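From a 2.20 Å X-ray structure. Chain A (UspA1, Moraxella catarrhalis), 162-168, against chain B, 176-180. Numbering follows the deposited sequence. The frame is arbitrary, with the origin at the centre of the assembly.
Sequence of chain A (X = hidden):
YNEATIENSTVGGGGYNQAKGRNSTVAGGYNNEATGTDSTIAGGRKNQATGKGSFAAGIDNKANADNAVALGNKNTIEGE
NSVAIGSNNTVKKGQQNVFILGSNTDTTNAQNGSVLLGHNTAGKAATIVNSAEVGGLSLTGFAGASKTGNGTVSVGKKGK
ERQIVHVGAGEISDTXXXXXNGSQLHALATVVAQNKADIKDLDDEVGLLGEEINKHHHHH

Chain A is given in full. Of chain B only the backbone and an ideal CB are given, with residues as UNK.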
# COMPACT_ATOMS: atom_id res chain seq x y z
N ARG A 162 0.91 1.61 11.34
CA ARG A 162 -0.21 2.30 10.74
C ARG A 162 -1.31 1.30 10.38
O ARG A 162 -1.05 0.28 9.72
CB ARG A 162 0.20 3.05 9.47
CG ARG A 162 0.82 4.38 9.66
CD ARG A 162 1.09 5.14 8.33
NE ARG A 162 1.82 6.36 8.68
CZ ARG A 162 3.14 6.55 8.67
NH1 ARG A 162 3.99 5.65 8.21
NH2 ARG A 162 3.59 7.72 9.07
N GLN A 163 -2.53 1.62 10.80
CA GLN A 163 -3.69 0.94 10.30
C GLN A 163 -3.82 1.09 8.79
O GLN A 163 -3.50 2.15 8.24
CB GLN A 163 -4.92 1.50 11.00
CG GLN A 163 -5.04 1.06 12.43
CD GLN A 163 -6.20 1.73 13.15
OE1 GLN A 163 -6.45 2.94 12.98
NE2 GLN A 163 -6.91 0.94 13.96
N ILE A 164 -4.27 0.03 8.11
CA ILE A 164 -4.66 0.11 6.68
C ILE A 164 -6.19 0.16 6.61
O ILE A 164 -6.86 -0.66 7.28
CB ILE A 164 -4.06 -1.00 5.79
CG1 ILE A 164 -2.57 -1.15 6.16
CG2 ILE A 164 -4.26 -0.60 4.31
CD1 ILE A 164 -1.65 -2.05 5.29
N VAL A 165 -6.75 1.12 5.89
CA VAL A 165 -8.18 1.38 5.98
C VAL A 165 -8.87 1.34 4.62
O VAL A 165 -8.19 1.50 3.58
CB VAL A 165 -8.52 2.72 6.72
CG1 VAL A 165 -7.98 2.72 8.22
CG2 VAL A 165 -8.05 3.91 5.93
N HIS A 166 -10.20 1.10 4.65
CA HIS A 166 -11.00 0.95 3.43
C HIS A 166 -10.55 -0.22 2.56
O HIS A 166 -10.53 -0.11 1.32
CB HIS A 166 -11.02 2.24 2.64
CG HIS A 166 -11.63 3.37 3.39
ND1 HIS A 166 -12.89 3.28 3.95
CD2 HIS A 166 -11.14 4.58 3.73
CE1 HIS A 166 -13.15 4.40 4.61
NE2 HIS A 166 -12.11 5.21 4.48
N VAL A 167 -10.17 -1.32 3.22
CA VAL A 167 -9.73 -2.59 2.62
C VAL A 167 -10.96 -3.46 2.29
O VAL A 167 -11.77 -3.78 3.18
CB VAL A 167 -8.81 -3.35 3.63
CG1 VAL A 167 -8.34 -4.71 3.08
CG2 VAL A 167 -7.60 -2.44 3.97
N GLY A 168 -11.10 -3.82 1.02
CA GLY A 168 -12.17 -4.73 0.60
C GLY A 168 -12.02 -6.11 1.19
O GLY A 168 -10.89 -6.57 1.49
N UNK B 176 -16.20 -3.51 9.93
CA UNK B 176 -14.88 -2.93 9.78
C UNK B 176 -14.18 -3.30 8.49
O UNK B 176 -14.10 -4.45 8.10
CB UNK B 176 -14.00 -3.35 10.96
N UNK B 177 -13.61 -2.29 7.86
CA UNK B 177 -12.86 -2.44 6.63
C UNK B 177 -11.39 -2.17 6.91
O UNK B 177 -10.64 -1.78 6.02
CB UNK B 177 -13.39 -1.50 5.54
N UNK B 178 -10.96 -2.38 8.14
CA UNK B 178 -9.55 -2.14 8.49
C UNK B 178 -8.83 -3.45 8.22
O UNK B 178 -9.40 -4.50 8.40
CB UNK B 178 -9.38 -1.69 9.94
N UNK B 179 -7.57 -3.39 7.78
CA UNK B 179 -6.77 -4.60 7.74
C UNK B 179 -6.56 -5.14 9.14
O UNK B 179 -6.49 -4.40 10.14
CB UNK B 179 -5.42 -4.34 7.06
N UNK B 180 -6.43 -6.48 9.18
CA UNK B 180 -6.15 -7.28 10.40
C UNK B 180 -4.64 -7.65 10.43
O UNK B 180 -4.07 -7.96 9.39
CB UNK B 180 -7.01 -8.54 10.43

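The two backbones meet through two direct hydrogen bonds, from the amide N of position 179 to A:Ile164 O (2.9 Å) and from A:Val167 N to the carbonyl O of position 177 (2.9 Å), and these set the register of the two backbones around positions 177 to 179.

At position 176 the CA-to-CB bond runs sideways, and nothing of the chain A stretch comes within 5.5 Å of the ideal CB. This stretch sets no demand there, so many residues would suit. The deposited residue is B:Ser176, which serves its own chain: its OG accepts a hydrogen bond from the N of position 178 (3.1 Å).

Position 177 lies close to chain A. Its CB points sideways, with the ideal atom 3.7 Å from A:Val167 O and 4.0 Å from A:His166 CA, while phi/psi of -111/26° is open to most residues. The neighbouring surface is polar, offering the backbone N and the ring ND1 of A:His166, so a small or medium side chain would fit, and serine, threonine or asparagine could use the polar groups. The residue is B:Thr177, in the p rotamer. Its OG1 stays 4.1 Å from A:His166 ND1, too far for a direct bond, and water closes the gap: one water lies 2.6 Å from OG1 and 2.8 Å from A:His166 ND1, and a second, also 2.6 Å from OG1, accepts from A:His166 N at 3.0 Å.

At position 178 CA-to-CB points away overall, yet the ideal CB is 3.8 Å from A:Ile164 O, and CA makes a CA-H...O contact with that same oxygen (3.3 Å). A:Gln163 NE2 and the methyl CG1 of A:Val165 lie further out, so a polar side chain such as aspartate, asparagine or serine would be reasonable, without being dictated. B:Asp178 is found. Its OD2 packs 3.7 Å from A:Val165 CG1 and accepts from the second water (2.7 Å), joining it to the link with A:His166 N; OD1, 3.9 Å from A:Gln163 NE2, is hydrogen-bonded elsewhere in the structure.

Position 179 points toward chain A, its ideal CB 3.8 Å from A:Ile164 CB and 4.2 Å from A:Val167 CG2. These apolar neighbours favour a small aliphatic side chain, and alanine is an obvious candidate. B:Ala179 places its methyl CB 3.9 Å from A:Ile164 CB, while a water accepting from A:Ile164 N (3.0 Å) donates to B:Ala179 O (2.6 Å).

Position 180 points away, beyond reach of this stretch, and its extended backbone (-101/141°) accommodates beta-branched residues readily. It is B:Val180, which makes no contact here.

Chain B, residues 176-180: STDAV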
# COMPACT_ATOMS: atom_id res chain seq x y z
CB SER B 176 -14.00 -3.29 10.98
OG SER B 176 -12.65 -3.17 10.65
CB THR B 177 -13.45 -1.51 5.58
OG1 THR B 177 -13.49 -0.17 6.11
CG2 THR B 177 -14.92 -1.93 5.29
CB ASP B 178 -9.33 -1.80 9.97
CG ASP B 178 -9.91 -0.43 10.40
OD1 ASP B 178 -9.80 -0.21 11.63
OD2 ASP B 178 -10.48 0.40 9.60
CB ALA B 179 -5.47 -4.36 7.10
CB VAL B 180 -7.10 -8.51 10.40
CG1 VAL B 180 -6.60 -9.64 11.25
CG2 VAL B 180 -8.55 -8.07 10.78
O HOH W 1 -5.13 -2.14 10.01
O HOH W 2 -11.55 1.18 7.29
O HOH W 3 -14.83 1.37 4.50
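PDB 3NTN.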